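Local coordinates for protein WZI (Escherichia coli, PDB 2YNK) that binds carbohydrate as an outer-membrane beta-barrel lectin that underpins the assembly of the group 1 capsule, at residues L14-D19 with E313-W318; R167-F172 with S200-Y205; V208-I213 with G237-P242; D321-Y326 with G372-I377. All coordinates share one frame; numbering follows the deposited sequence.

Contact 1. Residues L14-D19 with E313-W318; sequences LAWLSD and EGHHGW. With D12 (dodecane), chain F.
The imidazole of His315 has the helical backbone over one face, with Ala15 O 3.8 Å above the ring plane at its centre and Trp16 N offset toward the rim. Its edge meets carboxylates: Asp19 OD2 is 3.2 Å from His315 CD2, and Glu313 OE1 accepts a bond of 2.6 Å from His315 NE2 on its anti lone pair. The Trp16 indole uses its edge instead. With CG anti to the backbone N (chi1 -170°), the ring reaches across to the strand, where Trp16 NE1 donates to His316 O at 3.0 Å, in the indole plane but well above the carbonyl plane. Trp318 turns one ring face to dodecane, whose C2 lies 3.5 Å above its plane. Segment 14-19 of helix 8-19 crosses strand segment 313-317, part of the barrel wall, at close to a right angle. Asp19 OD2 and Glu313 OE1 stand 3.0 Å apart; Lys276 salt-bridges both residues, Ser288 bonds Asp19 and Tyr156 bonds Glu313 OE1. His315 ND1 is hydrogen-bonded to Asn324 OD1. Two buried carboxylates this close would be expected to repel if both are ionised; Lys276 probably offsets this, or one may hold a proton, and His315 may itself be protonated.

Contact 2. Residues R167-F172 with S200-Y205; sequences RPMTGF and SQMNQY
Met169, modelled as selenomethionine, lies against the end of the neighbouring strand, its CB 3.9 Å from Ser200 CB and close to the carbonyl oxygen of Gln201. CG is anti to the carbonyl carbon (chi1 -53°), and a bend about chi3 brings the terminal methyl back, with Met169 CE 4.0 Å from Ser200 CB. The residue therefore touches the serine at both its root and its tip. Met202, also selenomethionine, runs beside it in the same direction, so that Met169 SE meets Met202 CG at 4.1 Å. Its own chi3 bend has the opposite sense (85° against -79°), and the two methyls diverge. Met202 SE sits 3.6 Å above the centre of the Tyr205 ring, a Met-aromatic contact within its own segment. Gln354, from the distant strand 353-354, touches both methionines.

Only one hydrogen bond joins the segments: Gln201 N to Thr170 O, 3.0 Å, approached nearly along the C=O axis. The same oxygen receives a CA-H...O contact from Ser200. Beside it, Gly171 faces Ser200 in an antiparallel non-hydrogen-bonded pair, with no side chain to meet the serine hydroxyl. Thr170 and Gln201 point to the other face of the sheet; the threonine hydroxyl bonds Gln147, and this residue lines a pocket holding n-octane. Strands 170-176 and 193-201 make here an antiparallel neighbour pairing of the closed beta-barrel, at the ends of its strands where they pass into loops, with octane by Thr170 and the two selenomethionines packed beyond the last paired residues.

Contact 3. Residues V208-I213 with G237-P242; sequences VPHAKI and GGKGRP
Val208 drives one methyl into the turn of the opposite loop. CG1, anti to the backbone N (chi1 -168°), lies 3.5 Å from Arg241 CG, while Gly238 CA is 3.8 Å from the same Val208 CG1. This is the close-packed part of the contact. Gly238 takes backbone angles (phi 118°, psi 177°) that suit a glycine, and its CA faces the valine methyl. Gly238 CA also comes up to two carbonyls: Pro209 O at 3.2 Å, and His210 O at 3.6 Å in a CA-H...O contact. The single hydrogen bond across the segments follows at the next residue, Lys239 N to Pro209 O, at a rather long 3.3 Å.

Beyond this bond the contact opens toward solvent. The Lys239 chain is extended beyond CG and passes obliquely by the exposed His210, laying its CE at the edge of the imidazole, 3.6 Å from His210 CD2. Lys239 NZ stays 4.1 Å from His210 NE2, not in contact, but may make protonation of the histidine somewhat less favourable. Lys212, meanwhile, turns back to give His210 O a weak bond within its own segment.

Tyr348 bonds Gly237 O from another loop, and Glu243 accepts from Gly238 N. Residues Gly238 to Arg241 form a type II beta turn, with Gly240 at its third position, and the whole is a loop-to-loop contact above the rim of a beta-barrel, beside strands 212-221 and 226-236.

Contact 4. Residues D321-Y326 with G372-I377; sequences DAVNWY and GKVELI
Asn324 O takes the shortest bond between the two strands, 2.7 Å from Glu375 N, and Val374 CA adds a CA-H...O contact to the same oxygen. The return bond, Asn324 N to Glu375 O, is straighter, with an angle of 168° at the hydrogen. Ala322 pairs in this doubly bonded way with Ile377, and Tyr326 with Lys373.

Side chains alternate between the two faces. On the face of Asn324, Glu375 lies alongside the asparagine and points the same way, amide and carboxylate planes 31° apart; Ile377 CD1 closes in on Asn324 ND2 at 3.6 Å, and Asn324 OD1 is hydrogen-bonded to His315 ND1. Tyr326 has CG between its backbone N and carbonyl carbon (chi1 68°), and its ring swings across to Lys373, whose CB sits over one face, 3.9 Å from the ring centroid, in a CH-pi contact. Its hydroxyl bonds Glu157.

Strands 322-331 and 368-377 are adjacent antiparallel staves of the closed barrel, and the segments run nearly antiparallel with axes 4.6 Å from each other. The face bearing Ala322 and Asn324 receives helix 8-19, through Trp16. The face of Val323 and Trp325 is more apolar: Val323 CG2 meets Leu376 CD1 at 3.5 Å, and Trp325 CB packs on Val374 CG2 at 4.2 Å, while the Trp325 ring leads away to His316. Here Asp321 and Leu376, together with Trp318 and Trp384, form a pocket for dodecane, consistent with a lipid-facing surface; Asp321 CB touches Leu376 CD1 at 4.0 Å.

How the contacts relate
Contacts 1 and 4 share one region of the barrel wall, with centres 9 Å apart: strand 306-317, met by the helix in contact 1, is the sheet neighbour of strand 322-331 in contact 4, and backbone bonding such as His316 O to Val323 N (2.7 Å) joins them. Contacts 2 and 3 form a second pair across the chain's centre, linked where strands 193-201 and 212-221 adjoin. Contact 1 is the most buried and relies on charged and aromatic groups; contact 4 has regular strand bonding with a polar and an apolar face. Toward the loops, bonding thins to one cross-segment hydrogen bond each: contact 2 adds selenomethionine and serine packing, contact 3 glycine backbone and exposed basic side chains.

Contact 1. Residues L14-D19 with E313-W318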
# COMPACT_ATOMS: atom_id res chain seq x y z
N LEU A 14 -5.03 -9.18 -9.40
CA LEU A 14 -6.22 -9.45 -8.59
C LEU A 14 -7.31 -8.42 -8.87
O LEU A 14 -8.48 -8.77 -8.99
CB LEU A 14 -5.89 -9.44 -7.09
CG LEU A 14 -5.08 -10.61 -6.52
CD1 LEU A 14 -4.96 -10.46 -5.01
CD2 LEU A 14 -5.72 -11.94 -6.88
N ALA A 15 -6.91 -7.15 -8.96
CA ALA A 15 -7.87 -6.06 -9.17
C ALA A 15 -8.55 -6.17 -10.53
O ALA A 15 -9.72 -5.82 -10.69
CB ALA A 15 -7.17 -4.71 -9.04
N TRP A 16 -7.80 -6.66 -11.51
CA TRP A 16 -8.33 -6.90 -12.85
C TRP A 16 -9.41 -7.94 -12.76
O TRP A 16 -10.53 -7.73 -13.22
CB TRP A 16 -7.18 -7.34 -13.76
CG TRP A 16 -7.48 -7.41 -15.24
CD1 TRP A 16 -7.26 -6.42 -16.20
CD2 TRP A 16 -8.01 -8.55 -15.99
NE1 TRP A 16 -7.63 -6.86 -17.44
CE2 TRP A 16 -8.07 -8.13 -17.39
CE3 TRP A 16 -8.42 -9.83 -15.66
CZ2 TRP A 16 -8.55 -8.97 -18.39
CZ3 TRP A 16 -8.88 -10.68 -16.68
CH2 TRP A 16 -8.95 -10.25 -18.01
N LEU A 17 -9.09 -9.07 -12.14
CA LEU A 17 -10.02 -10.18 -12.00
C LEU A 17 -11.27 -9.79 -11.20
O LEU A 17 -12.39 -10.20 -11.53
CB LEU A 17 -9.32 -11.38 -11.36
CG LEU A 17 -8.26 -12.05 -12.25
CD1 LEU A 17 -7.22 -12.76 -11.41
CD2 LEU A 17 -8.92 -13.01 -13.23
N SER A 18 -11.07 -8.98 -10.16
CA SER A 18 -12.16 -8.62 -9.24
C SER A 18 -13.15 -7.67 -9.89
O SER A 18 -14.36 -7.85 -9.76
CB SER A 18 -11.60 -8.00 -7.95
OG SER A 18 -12.58 -7.28 -7.24
N ASP A 19 -12.64 -6.67 -10.59
CA ASP A 19 -13.49 -5.64 -11.18
C ASP A 19 -14.23 -6.15 -12.42
O ASP A 19 -15.23 -5.57 -12.82
CB ASP A 19 -12.67 -4.40 -11.54
CG ASP A 19 -12.26 -3.61 -10.31
OD1 ASP A 19 -12.28 -4.15 -9.18
OD2 ASP A 19 -11.91 -2.42 -10.47
N GLU A 313 -11.19 3.52 -11.98
CA GLU A 313 -10.31 2.50 -12.57
C GLU A 313 -11.07 1.62 -13.56
O GLU A 313 -12.27 1.41 -13.42
CB GLU A 313 -9.67 1.62 -11.49
CG GLU A 313 -10.65 1.08 -10.45
CD GLU A 313 -10.01 0.10 -9.47
OE1 GLU A 313 -9.38 -0.88 -9.93
OE2 GLU A 313 -10.15 0.31 -8.25
N GLY A 314 -10.34 1.13 -14.56
CA GLY A 314 -10.88 0.20 -15.54
C GLY A 314 -9.91 -0.93 -15.82
O GLY A 314 -8.70 -0.81 -15.60
N HIS A 315 -10.45 -2.04 -16.32
CA HIS A 315 -9.69 -3.27 -16.52
C HIS A 315 -10.25 -4.00 -17.72
O HIS A 315 -11.41 -4.37 -17.73
CB HIS A 315 -9.79 -4.14 -15.28
CG HIS A 315 -9.33 -3.45 -14.01
ND1 HIS A 315 -8.05 -3.43 -13.62
CD2 HIS A 315 -10.05 -2.76 -13.05
CE1 HIS A 315 -7.95 -2.75 -12.47
NE2 HIS A 315 -9.17 -2.34 -12.12
N HIS A 316 -9.43 -4.20 -18.74
CA HIS A 316 -9.91 -4.65 -20.03
C HIS A 316 -9.06 -5.76 -20.57
O HIS A 316 -7.88 -5.84 -20.24
CB HIS A 316 -9.91 -3.48 -21.01
CG HIS A 316 -10.63 -2.25 -20.51
ND1 HIS A 316 -11.97 -2.17 -20.46
CD2 HIS A 316 -10.15 -1.03 -20.06
CE1 HIS A 316 -12.33 -0.96 -19.98
NE2 HIS A 316 -11.21 -0.26 -19.74
N GLY A 317 -9.66 -6.62 -21.38
CA GLY A 317 -8.91 -7.64 -22.13
C GLY A 317 -8.76 -7.17 -23.57
O GLY A 317 -9.63 -6.46 -24.07
N TRP A 318 -7.65 -7.52 -24.22
CA TRP A 318 -7.45 -7.16 -25.61
C TRP A 318 -7.59 -8.42 -26.44
O TRP A 318 -8.72 -8.90 -26.64
CB TRP A 318 -6.12 -6.45 -25.80
CG TRP A 318 -6.06 -5.59 -27.04
CD1 TRP A 318 -6.54 -5.89 -28.31
CD2 TRP A 318 -5.47 -4.25 -27.17
NE1 TRP A 318 -6.30 -4.87 -29.18
CE2 TRP A 318 -5.65 -3.85 -28.56
CE3 TRP A 318 -4.82 -3.38 -26.30
CZ2 TRP A 318 -5.21 -2.63 -29.05
CZ3 TRP A 318 -4.38 -2.15 -26.80
CH2 TRP A 318 -4.57 -1.79 -28.14
C1 D12 F . -2.64 -6.82 -28.64
C2 D12 F . -2.31 -5.34 -28.51
C3 D12 F . -0.79 -5.10 -28.47
C4 D12 F . -0.43 -3.62 -28.66
C5 D12 F . 0.44 -3.06 -27.52
C6 D12 F . 1.18 -1.77 -27.91
C7 D12 F . 1.04 -0.64 -26.88
C8 D12 F . 2.09 -0.68 -25.77
C9 D12 F . 2.92 0.60 -25.70
C10 D12 F . 3.90 0.57 -24.51
C11 D12 F . 4.66 1.89 -24.35
C12 D12 F . 5.41 1.93 -23.03

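Contact 2. Residues R167-F172 with S200-Y205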
# COMPACT_ATOMS: atom_id res chain seq x y z
N ARG A 167 9.59 3.48 6.00
CA ARG A 167 10.12 2.18 6.39
C ARG A 167 9.11 1.52 7.29
O ARG A 167 8.59 2.17 8.21
CB ARG A 167 11.48 2.32 7.08
CG ARG A 167 12.49 3.02 6.20
CD ARG A 167 13.86 3.10 6.84
NE ARG A 167 14.76 2.17 6.18
CZ ARG A 167 15.69 2.51 5.30
NH1 ARG A 167 15.91 3.78 4.97
NH2 ARG A 167 16.43 1.57 4.76
N PRO A 168 8.82 0.23 7.04
CA PRO A 168 7.82 -0.47 7.85
C PRO A 168 8.27 -0.53 9.31
O PRO A 168 9.48 -0.59 9.58
CB PRO A 168 7.76 -1.86 7.21
CG PRO A 168 9.07 -2.03 6.52
CD PRO A 168 9.47 -0.66 6.07
N MSE A 169 7.30 -0.51 10.22
CA MSE A 169 7.59 -0.38 11.64
C MSE A 169 7.46 -1.69 12.32
O MSE A 169 6.65 -2.54 11.92
CB MSE A 169 6.61 0.57 12.30
CG MSE A 169 6.56 1.90 11.56
SE MSE A 169 5.23 3.04 12.46
CE MSE A 169 3.62 2.20 11.66
N THR A 170 8.23 -1.86 13.39
CA THR A 170 8.25 -3.09 14.15
C THR A 170 7.05 -3.16 15.06
O THR A 170 6.79 -2.22 15.83
CB THR A 170 9.53 -3.21 14.98
OG1 THR A 170 10.60 -3.55 14.10
CG2 THR A 170 9.39 -4.28 16.05
N GLY A 171 6.31 -4.27 14.97
CA GLY A 171 5.09 -4.42 15.75
C GLY A 171 4.31 -5.70 15.53
O GLY A 171 4.75 -6.64 14.85
N PHE A 172 3.13 -5.73 16.16
CA PHE A 172 2.20 -6.84 16.10
C PHE A 172 1.06 -6.50 15.14
O PHE A 172 0.66 -5.34 15.02
CB PHE A 172 1.66 -7.15 17.49
CG PHE A 172 2.70 -7.68 18.43
CD1 PHE A 172 2.95 -9.04 18.52
CD2 PHE A 172 3.44 -6.81 19.22
CE1 PHE A 172 3.92 -9.53 19.38
CE2 PHE A 172 4.41 -7.30 20.08
CZ PHE A 172 4.64 -8.66 20.16
N SER A 200 2.49 -0.79 16.86
CA SER A 200 3.84 -0.62 16.31
C SER A 200 4.64 0.45 17.05
O SER A 200 4.08 1.29 17.76
CB SER A 200 3.75 -0.24 14.83
OG SER A 200 3.13 -1.25 14.04
N GLN A 201 5.96 0.42 16.89
CA GLN A 201 6.86 1.39 17.51
C GLN A 201 7.59 2.18 16.44
O GLN A 201 8.26 1.61 15.57
CB GLN A 201 7.88 0.67 18.39
CG GLN A 201 8.70 1.63 19.25
CD GLN A 201 9.60 0.91 20.22
OE1 GLN A 201 9.30 0.83 21.41
NE2 GLN A 201 10.71 0.36 19.72
N MSE A 202 7.47 3.50 16.49
CA MSE A 202 8.13 4.37 15.52
C MSE A 202 9.62 4.33 15.77
O MSE A 202 10.06 4.13 16.90
CB MSE A 202 7.60 5.78 15.65
CG MSE A 202 6.14 5.86 15.23
SE MSE A 202 5.65 7.76 15.15
CE MSE A 202 6.30 8.03 13.31
N ASN A 203 10.40 4.51 14.70
CA ASN A 203 11.85 4.38 14.73
C ASN A 203 12.53 5.72 14.54
O ASN A 203 12.09 6.52 13.69
CB ASN A 203 12.30 3.41 13.64
CG ASN A 203 13.77 3.05 13.73
OD1 ASN A 203 14.36 3.05 14.81
ND2 ASN A 203 14.36 2.71 12.60
N GLN A 204 13.58 5.97 15.33
CA GLN A 204 14.32 7.25 15.32
C GLN A 204 13.38 8.45 15.35
O GLN A 204 13.63 9.47 14.72
CB GLN A 204 15.23 7.35 14.09
CG GLN A 204 16.43 6.41 14.08
CD GLN A 204 17.35 6.68 12.90
OE1 GLN A 204 16.96 7.32 11.91
NE2 GLN A 204 18.60 6.21 13.00
N TYR A 205 12.28 8.33 16.09
CA TYR A 205 11.28 9.37 16.07
C TYR A 205 11.66 10.41 17.13
O TYR A 205 11.10 10.42 18.23
CB TYR A 205 9.88 8.77 16.26
CG TYR A 205 8.78 9.78 16.10
CD1 TYR A 205 8.39 10.22 14.84
CD2 TYR A 205 8.16 10.31 17.20
CE1 TYR A 205 7.38 11.16 14.69
CE2 TYR A 205 7.16 11.26 17.08
CZ TYR A 205 6.76 11.67 15.82
OH TYR A 205 5.76 12.62 15.72

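Contact 3. Residues V208-I213 with G237-P242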
# COMPACT_ATOMS: atom_id res chain seq x y z
N VAL A 208 9.68 12.55 20.17
CA VAL A 208 9.11 11.70 21.23
C VAL A 208 9.51 10.25 20.97
O VAL A 208 8.74 9.46 20.39
CB VAL A 208 7.56 11.76 21.28
CG1 VAL A 208 7.07 11.10 22.56
CG2 VAL A 208 7.06 13.19 21.17
N PRO A 209 10.73 9.89 21.38
CA PRO A 209 11.29 8.58 21.07
C PRO A 209 10.35 7.41 21.40
O PRO A 209 9.54 7.50 22.30
CB PRO A 209 12.56 8.53 21.94
CG PRO A 209 12.92 9.95 22.18
CD PRO A 209 11.62 10.67 22.27
N HIS A 210 10.49 6.32 20.65
CA HIS A 210 9.67 5.10 20.84
C HIS A 210 8.19 5.38 20.89
O HIS A 210 7.51 4.89 21.77
CB HIS A 210 10.10 4.36 22.09
CG HIS A 210 11.59 4.38 22.32
ND1 HIS A 210 12.47 3.99 21.37
CD2 HIS A 210 12.35 4.77 23.42
CE1 HIS A 210 13.73 4.12 21.85
NE2 HIS A 210 13.65 4.59 23.10
N ALA A 211 7.69 6.17 19.95
CA ALA A 211 6.27 6.46 19.89
C ALA A 211 5.54 5.29 19.22
O ALA A 211 6.05 4.65 18.28
CB ALA A 211 6.00 7.76 19.14
N LYS A 212 4.34 5.03 19.69
CA LYS A 212 3.58 3.91 19.18
C LYS A 212 2.57 4.40 18.17
O LYS A 212 2.01 5.49 18.31
CB LYS A 212 2.86 3.20 20.32
CG LYS A 212 3.70 3.04 21.59
CD LYS A 212 5.06 2.41 21.34
CE LYS A 212 5.80 2.22 22.65
NZ LYS A 212 7.15 1.65 22.42
N ILE A 213 2.37 3.60 17.12
CA ILE A 213 1.23 3.77 16.26
C ILE A 213 0.33 2.56 16.53
O ILE A 213 0.72 1.42 16.28
CB ILE A 213 1.62 3.88 14.78
CG1 ILE A 213 2.53 5.09 14.56
CG2 ILE A 213 0.39 4.03 13.90
CD1 ILE A 213 1.84 6.44 14.69
N GLY A 237 1.87 7.13 23.32
CA GLY A 237 3.07 6.67 24.03
C GLY A 237 4.35 7.43 23.67
O GLY A 237 4.32 8.42 22.93
N GLY A 238 5.48 6.94 24.20
CA GLY A 238 6.80 7.56 24.00
C GLY A 238 7.42 8.04 25.30
O GLY A 238 6.81 7.94 26.36
N LYS A 239 8.64 8.56 25.24
CA LYS A 239 9.28 9.12 26.43
C LYS A 239 8.57 10.41 26.90
O LYS A 239 8.34 11.33 26.11
CB LYS A 239 10.78 9.35 26.22
CG LYS A 239 11.55 8.04 26.13
CD LYS A 239 13.06 8.20 26.30
CE LYS A 239 13.76 6.88 25.97
NZ LYS A 239 15.23 6.89 26.17
N GLY A 240 8.22 10.44 28.18
CA GLY A 240 7.52 11.57 28.77
C GLY A 240 6.05 11.59 28.41
O GLY A 240 5.39 12.63 28.48
N ARG A 241 5.52 10.42 28.03
CA ARG A 241 4.14 10.32 27.61
C ARG A 241 3.38 9.35 28.50
O ARG A 241 3.97 8.42 29.05
CB ARG A 241 4.07 9.87 26.16
CG ARG A 241 4.72 10.83 25.17
CD ARG A 241 3.99 12.16 25.08
NE ARG A 241 2.57 11.92 24.83
CZ ARG A 241 1.58 12.74 25.18
NH1 ARG A 241 1.82 13.89 25.79
NH2 ARG A 241 0.33 12.39 24.89
N PRO A 242 2.08 9.57 28.67
CA PRO A 242 1.30 8.58 29.39
C PRO A 242 1.27 7.27 28.60
O PRO A 242 1.01 7.29 27.40
CB PRO A 242 -0.10 9.19 29.47
CG PRO A 242 0.01 10.58 28.99
CD PRO A 242 1.28 10.72 28.23

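Contact 4. Residues D321-Y326 with G372-I377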
# COMPACT_ATOMS: atom_id res chain seq x y z
N ASP A 321 -4.20 -10.40 -24.06
CA ASP A 321 -3.53 -9.44 -23.18
C ASP A 321 -4.55 -8.79 -22.24
O ASP A 321 -5.76 -8.97 -22.40
CB ASP A 321 -2.82 -8.34 -23.99
CG ASP A 321 -1.69 -8.88 -24.85
OD1 ASP A 321 -1.24 -10.03 -24.64
OD2 ASP A 321 -1.24 -8.12 -25.75
N ALA A 322 -4.03 -8.04 -21.27
CA ALA A 322 -4.86 -7.34 -20.29
C ALA A 322 -4.41 -5.89 -20.14
O ALA A 322 -3.22 -5.58 -20.21
CB ALA A 322 -4.78 -8.05 -18.95
N VAL A 323 -5.38 -4.99 -19.95
CA VAL A 323 -5.10 -3.57 -19.82
C VAL A 323 -5.69 -3.04 -18.53
O VAL A 323 -6.87 -3.22 -18.26
CB VAL A 323 -5.65 -2.77 -21.02
CG1 VAL A 323 -5.49 -1.28 -20.79
CG2 VAL A 323 -4.91 -3.18 -22.28
N ASN A 324 -4.83 -2.39 -17.73
CA ASN A 324 -5.19 -1.78 -16.44
C ASN A 324 -5.01 -0.28 -16.52
O ASN A 324 -3.98 0.19 -17.01
CB ASN A 324 -4.25 -2.26 -15.34
CG ASN A 324 -4.60 -3.61 -14.81
OD1 ASN A 324 -5.58 -3.76 -14.08
ND2 ASN A 324 -3.78 -4.61 -15.12
N TRP A 325 -5.97 0.48 -16.03
CA TRP A 325 -5.80 1.93 -15.94
C TRP A 325 -6.52 2.51 -14.77
O TRP A 325 -7.54 1.99 -14.33
CB TRP A 325 -6.24 2.61 -17.23
CG TRP A 325 -7.73 2.56 -17.46
CD1 TRP A 325 -8.45 1.62 -18.18
CD2 TRP A 325 -8.74 3.50 -16.95
NE1 TRP A 325 -9.79 1.90 -18.16
CE2 TRP A 325 -10.03 3.01 -17.44
CE3 TRP A 325 -8.70 4.64 -16.17
CZ2 TRP A 325 -11.22 3.66 -17.15
CZ3 TRP A 325 -9.91 5.29 -15.88
CH2 TRP A 325 -11.14 4.81 -16.36
N TYR A 326 -5.98 3.61 -14.25
CA TYR A 326 -6.67 4.36 -13.21
C TYR A 326 -6.44 5.86 -13.37
O TYR A 326 -5.44 6.28 -13.96
CB TYR A 326 -6.27 3.87 -11.80
CG TYR A 326 -4.84 4.16 -11.40
CD1 TYR A 326 -4.41 5.46 -11.18
CD2 TYR A 326 -3.93 3.13 -11.20
CE1 TYR A 326 -3.12 5.74 -10.81
CE2 TYR A 326 -2.62 3.41 -10.83
CZ TYR A 326 -2.22 4.72 -10.64
OH TYR A 326 -0.93 5.02 -10.27
N GLY A 372 -2.64 9.64 -13.61
CA GLY A 372 -3.23 8.62 -14.45
C GLY A 372 -2.16 7.59 -14.73
O GLY A 372 -0.97 7.94 -14.81
N LYS A 373 -2.57 6.33 -14.85
CA LYS A 373 -1.66 5.27 -15.26
C LYS A 373 -2.37 4.23 -16.13
O LYS A 373 -3.48 3.81 -15.81
CB LYS A 373 -1.06 4.57 -14.04
CG LYS A 373 0.10 3.62 -14.34
CD LYS A 373 0.57 2.93 -13.07
CE LYS A 373 1.78 2.03 -13.30
NZ LYS A 373 2.64 1.89 -12.09
N VAL A 374 -1.74 3.85 -17.23
CA VAL A 374 -2.19 2.76 -18.06
C VAL A 374 -1.12 1.68 -18.06
O VAL A 374 0.07 2.02 -18.00
CB VAL A 374 -2.38 3.21 -19.52
CG1 VAL A 374 -2.96 2.08 -20.35
CG2 VAL A 374 -3.25 4.45 -19.58
N GLU A 375 -1.51 0.41 -18.11
CA GLU A 375 -0.56 -0.66 -18.42
C GLU A 375 -1.13 -1.88 -19.18
O GLU A 375 -2.24 -2.36 -18.92
CB GLU A 375 0.20 -1.13 -17.17
CG GLU A 375 -0.69 -1.62 -16.05
CD GLU A 375 -0.09 -2.76 -15.24
OE1 GLU A 375 1.08 -3.13 -15.48
OE2 GLU A 375 -0.82 -3.30 -14.36
N LEU A 376 -0.32 -2.34 -20.12
CA LEU A 376 -0.60 -3.51 -20.91
C LEU A 376 0.19 -4.65 -20.30
O LEU A 376 1.36 -4.49 -19.96
CB LEU A 376 -0.15 -3.30 -22.36
CG LEU A 376 -0.46 -4.47 -23.30
CD1 LEU A 376 -1.93 -4.47 -23.68
CD2 LEU A 376 0.42 -4.42 -24.53
N ILE A 377 -0.47 -5.81 -20.17
CA ILE A 377 0.19 -7.00 -19.69
C ILE A 377 -0.01 -8.12 -20.71
O ILE A 377 -1.13 -8.56 -20.97
CB ILE A 377 -0.32 -7.41 -18.29
CG1 ILE A 377 -0.28 -6.19 -17.35
CG2 ILE A 377 0.54 -8.52 -17.73
CD1 ILE A 377 -0.77 -6.45 -15.93